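Local coordinates for protein pelota homolog (Archaeoglobus fulgidus, PDB 3OBY) that may recognise stalled ribosomes and cleave their mRNA endonucleolytically, releasing non-functional ribosomes and allowing damaged messages to be degraded, at residues Ile31-Val37 and Ser106-Lys112. Coordinates in Å, arbitrary orientation, origin at the centre of the assembly. Residues are numbered along the deposited sequence.
Sequences IIEKGDV and SIIKKWK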
ATOM      1  N   ILE A  31      -4.610   3.911 -16.593  1.00 19.44           N
ATOM      2  CA  ILE A  31      -6.010   4.233 -16.324  1.00 25.13           C
ATOM      3  C   ILE A  31      -6.249   5.657 -16.836  1.00 16.62           C
ATOM      4  O   ILE A  31      -7.196   5.911 -17.578  1.00 14.72           O
ATOM      5  CB  ILE A  31      -6.333   4.172 -14.807  1.00 30.82           C
ATOM      6  CG1 ILE A  31      -6.325   2.724 -14.313  1.00 18.89           C
ATOM      7  CG2 ILE A  31      -7.676   4.805 -14.540  1.00 22.97           C
ATOM      8  CD1 ILE A  31      -7.235   1.806 -15.095  1.00 55.77           C
ATOM      9  N   ILE A  32      -5.378   6.581 -16.439  1.00 12.87           N
ATOM     10  CA  ILE A  32      -5.477   7.971 -16.882  1.00 15.74           C
ATOM     11  C   ILE A  32      -5.160   8.011 -18.375  1.00 13.62           C
ATOM     12  O   ILE A  32      -4.145   7.478 -18.816  1.00 17.87           O
ATOM     13  CB  ILE A  32      -4.464   8.854 -16.164  1.00  9.10           C
ATOM     14  CG1 ILE A  32      -4.767   8.882 -14.672  1.00  7.17           C
ATOM     15  CG2 ILE A  32      -4.491  10.250 -16.754  1.00 16.40           C
ATOM     16  CD1 ILE A  32      -3.626   9.433 -13.849  1.00  1.00           C
ATOM     17  N   GLU A  33      -6.021   8.654 -19.152  1.00  4.13           N
ATOM     18  CA  GLU A  33      -5.826   8.714 -20.590  1.00  9.03           C
ATOM     19  C   GLU A  33      -5.849  10.121 -21.171  1.00 16.48           C
ATOM     20  O   GLU A  33      -6.372  11.061 -20.561  1.00 25.38           O
ATOM     21  CB  GLU A  33      -6.898   7.870 -21.270  1.00  6.26           C
ATOM     22  CG  GLU A  33      -6.859   6.397 -20.882  1.00 21.65           C
ATOM     23  CD  GLU A  33      -8.013   5.608 -21.470  1.00 14.12           C
ATOM     24  OE1 GLU A  33      -9.100   5.588 -20.857  1.00 19.92           O
ATOM     25  OE2 GLU A  33      -7.835   5.017 -22.552  1.00  9.83           O
ATOM     26  N   LYS A  34      -5.262  10.267 -22.354  1.00  8.30           N
ATOM     27  CA  LYS A  34      -5.254  11.555 -23.023  1.00 19.03           C
ATOM     28  C   LYS A  34      -6.705  11.847 -23.314  1.00 22.95           C
ATOM     29  O   LYS A  34      -7.372  11.055 -23.981  1.00 14.93           O
ATOM     30  CB  LYS A  34      -4.460  11.492 -24.329  1.00 22.69           C
ATOM     31  CG  LYS A  34      -2.944  11.445 -24.135  1.00 26.13           C
ATOM     32  CD  LYS A  34      -2.203  11.226 -25.449  1.00 19.67           C
ATOM     33  CE  LYS A  34      -2.562   9.887 -26.079  1.00 31.73           C
ATOM     34  NZ  LYS A  34      -1.822   9.625 -27.341  1.00 30.26           N
ATOM     35  N   GLY A  35      -7.191  12.968 -22.791  1.00 26.19           N
ATOM     36  CA  GLY A  35      -8.573  13.345 -22.999  1.00 16.97           C
ATOM     37  C   GLY A  35      -9.290  13.486 -21.677  1.00 20.17           C
ATOM     38  O   GLY A  35     -10.237  14.262 -21.564  1.00 23.79           O
ATOM     39  N   ASP A  36      -8.840  12.742 -20.670  1.00 16.93           N
ATOM     40  CA  ASP A  36      -9.464  12.812 -19.353  1.00  9.72           C
ATOM     41  C   ASP A  36      -9.139  14.141 -18.687  1.00 10.51           C
ATOM     42  O   ASP A  36      -8.485  15.001 -19.266  1.00 13.34           O
ATOM     43  CB  ASP A  36      -8.973  11.674 -18.442  1.00  9.65           C
ATOM     44  CG  ASP A  36      -9.293  10.290 -18.989  1.00 21.44           C
ATOM     45  OD1 ASP A  36     -10.266  10.156 -19.766  1.00 14.80           O
ATOM     46  OD2 ASP A  36      -8.578   9.331 -18.622  1.00  7.96           O
ATOM     47  N   VAL A  37      -9.615  14.310 -17.464  1.00 11.64           N
ATOM     48  CA  VAL A  37      -9.327  15.515 -16.709  1.00 13.36           C
ATOM     49  C   VAL A  37      -8.819  15.066 -15.348  1.00  9.70           C
ATOM     50  O   VAL A  37      -9.449  14.257 -14.678  1.00 21.54           O
ATOM     51  CB  VAL A  37     -10.578  16.410 -16.530  1.00 20.33           C
ATOM     52  CG1 VAL A  37     -10.248  17.586 -15.600  1.00  7.55           C
ATOM     53  CG2 VAL A  37     -11.044  16.934 -17.886  1.00  1.00           C
ATOM     54  N   SER A 106      -7.645  13.395  -8.575  1.00 15.37           N
ATOM     55  CA  SER A 106      -8.995  13.124  -9.037  1.00 12.17           C
ATOM     56  C   SER A 106      -8.979  12.937 -10.545  1.00 19.87           C
ATOM     57  O   SER A 106      -8.431  13.760 -11.282  1.00 16.32           O
ATOM     58  CB  SER A 106      -9.927  14.288  -8.686  1.00  4.32           C
ATOM     59  OG  SER A 106     -10.164  14.356  -7.295  1.00 37.29           O
ATOM     60  N   ILE A 107      -9.581  11.843 -10.991  1.00 19.58           N
ATOM     61  CA  ILE A 107      -9.674  11.531 -12.407  1.00 15.96           C
ATOM     62  C   ILE A 107     -11.153  11.682 -12.754  1.00 17.99           C
ATOM     63  O   ILE A 107     -12.015  11.128 -12.078  1.00 16.88           O
ATOM     64  CB  ILE A 107      -9.210  10.080 -12.690  1.00  1.00           C
ATOM     65  CG1 ILE A 107      -7.734   9.935 -12.350  1.00  6.88           C
ATOM     66  CG2 ILE A 107      -9.438   9.710 -14.142  1.00  1.00           C
ATOM     67  CD1 ILE A 107      -7.248   8.501 -12.393  1.00  1.00           C
ATOM     68  N   ILE A 108     -11.435  12.456 -13.794  1.00 21.16           N
ATOM     69  CA  ILE A 108     -12.797  12.686 -14.241  1.00 23.03           C
ATOM     70  C   ILE A 108     -12.865  12.276 -15.699  1.00 23.57           C
ATOM     71  O   ILE A 108     -12.175  12.854 -16.536  1.00 25.30           O
ATOM     72  CB  ILE A 108     -13.174  14.167 -14.114  1.00 25.53           C
ATOM     73  CG1 ILE A 108     -12.933  14.627 -12.674  1.00 31.58           C
ATOM     74  CG2 ILE A 108     -14.632  14.370 -14.499  1.00  8.30           C
ATOM     75  CD1 ILE A 108     -13.216  16.098 -12.437  1.00 33.82           C
ATOM     76  N   LYS A 109     -13.695  11.274 -15.988  1.00 22.59           N
ATOM     77  CA  LYS A 109     -13.854  10.749 -17.342  1.00 20.49           C
ATOM     78  C   LYS A 109     -15.047   9.810 -17.377  1.00 23.91           C
ATOM     79  O   LYS A 109     -15.793   9.670 -16.400  1.00 19.26           O
ATOM     80  CB  LYS A 109     -12.614   9.935 -17.732  1.00 10.57           C
ATOM     81  CG  LYS A 109     -12.394   8.735 -16.796  1.00 14.99           C
ATOM     82  CD  LYS A 109     -11.047   8.041 -16.983  1.00 21.75           C
ATOM     83  CE  LYS A 109     -10.920   7.412 -18.363  1.00 19.02           C
ATOM     84  NZ  LYS A 109      -9.602   6.750 -18.574  1.00  6.85           N
ATOM     85  N   LYS A 110     -15.211   9.169 -18.525  1.00 18.95           N
ATOM     86  CA  LYS A 110     -16.249   8.176 -18.707  1.00 24.35           C
ATOM     87  C   LYS A 110     -15.419   6.926 -18.443  1.00 26.68           C
ATOM     88  O   LYS A 110     -14.411   6.697 -19.109  1.00 26.04           O
ATOM     89  CB  LYS A 110     -16.779   8.189 -20.150  1.00 22.27           C
ATOM     90  CG  LYS A 110     -15.802   7.680 -21.219  1.00 56.85           C
ATOM     91  CD  LYS A 110     -16.359   7.873 -22.628  1.00 66.61           C
ATOM     92  CE  LYS A 110     -15.484   7.221 -23.695  1.00 64.05           C
ATOM     93  NZ  LYS A 110     -15.469   5.733 -23.594  1.00 62.64           N
ATOM     94  N   TRP A 111     -15.814   6.134 -17.457  1.00 28.60           N
ATOM     95  CA  TRP A 111     -15.058   4.938 -17.119  1.00 21.32           C
ATOM     96  C   TRP A 111     -15.455   3.658 -17.846  1.00 25.63           C
ATOM     97  O   TRP A 111     -16.638   3.365 -18.040  1.00 22.64           O
ATOM     98  CB  TRP A 111     -15.128   4.707 -15.612  1.00 27.22           C
ATOM     99  CG  TRP A 111     -14.587   5.857 -14.834  1.00 27.12           C
ATOM    100  CD1 TRP A 111     -15.185   7.065 -14.635  1.00 21.93           C
ATOM    101  CD2 TRP A 111     -13.313   5.925 -14.181  1.00 27.06           C
ATOM    102  NE1 TRP A 111     -14.362   7.884 -13.903  1.00 36.54           N
ATOM    103  CE2 TRP A 111     -13.203   7.211 -13.615  1.00 24.43           C
ATOM    104  CE3 TRP A 111     -12.247   5.025 -14.031  1.00 13.47           C
ATOM    105  CZ2 TRP A 111     -12.071   7.622 -12.896  1.00 31.97           C
ATOM    106  CZ3 TRP A 111     -11.124   5.433 -13.316  1.00 21.27           C
ATOM    107  CH2 TRP A 111     -11.044   6.724 -12.763  1.00  7.19           C
ATOM    108  N   LYS A 112     -14.446   2.894 -18.254  1.00 31.92           N
ATOM    109  CA  LYS A 112     -14.678   1.622 -18.927  1.00 39.50           C
ATOM    110  C   LYS A 112     -14.647   0.562 -17.834  1.00 33.44           C
ATOM    111  O   LYS A 112     -13.972   0.727 -16.818  1.00 32.24           O
ATOM    112  CB  LYS A 112     -13.576   1.336 -19.945  1.00 49.35           C
ATOM    113  CG  LYS A 112     -13.317   2.466 -20.916  1.00 61.90           C
ATOM    114  CD  LYS A 112     -12.136   2.159 -21.814  1.00 69.58           C
ATOM    115  CE  LYS A 112     -11.578   3.442 -22.386  1.00 80.24           C
ATOM    116  NZ  LYS A 112     -11.216   4.358 -21.272  1.00 87.92           N
TER
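A buried lysine, Lys109, reaches across to three acceptors: its NZ donates to Ile31 O (2.7 Å), Glu33 OE1 (2.6 Å) and Asp36 OD2 (2.8 Å). In the N-terminal Sm-fold domain, the link from helix 22-31 to strand 37-40 here meets the end of strand 105-108. Lys109 makes salt bridges to both carboxylates, and with Lys112 the network sets two lysines against two acids; the carbonyl of Ile31, the last helical residue, completes the set. The acids are brought together by a type II turn from Glu33 to Asp36, braced by a hydrogen bond from Glu33 N to Asp36 OD2 (2.7 Å). Beyond the turn, Val37 and Ile108 form an antiparallel hydrogen-bonded pair, Val37 N to Ile108 O at 3.1 Å and Ile108 N to Val37 O at 2.8 Å, joining neighbouring strands. Beneath the charges, Ile31 and Ile32 pack on Ile107 CD1, and Ile31 also meets Trp111. Glu33, which also binds Gln115 of helix 113-123, closes the network through OE1, a very short 2.5 Å from Lys112 NZ.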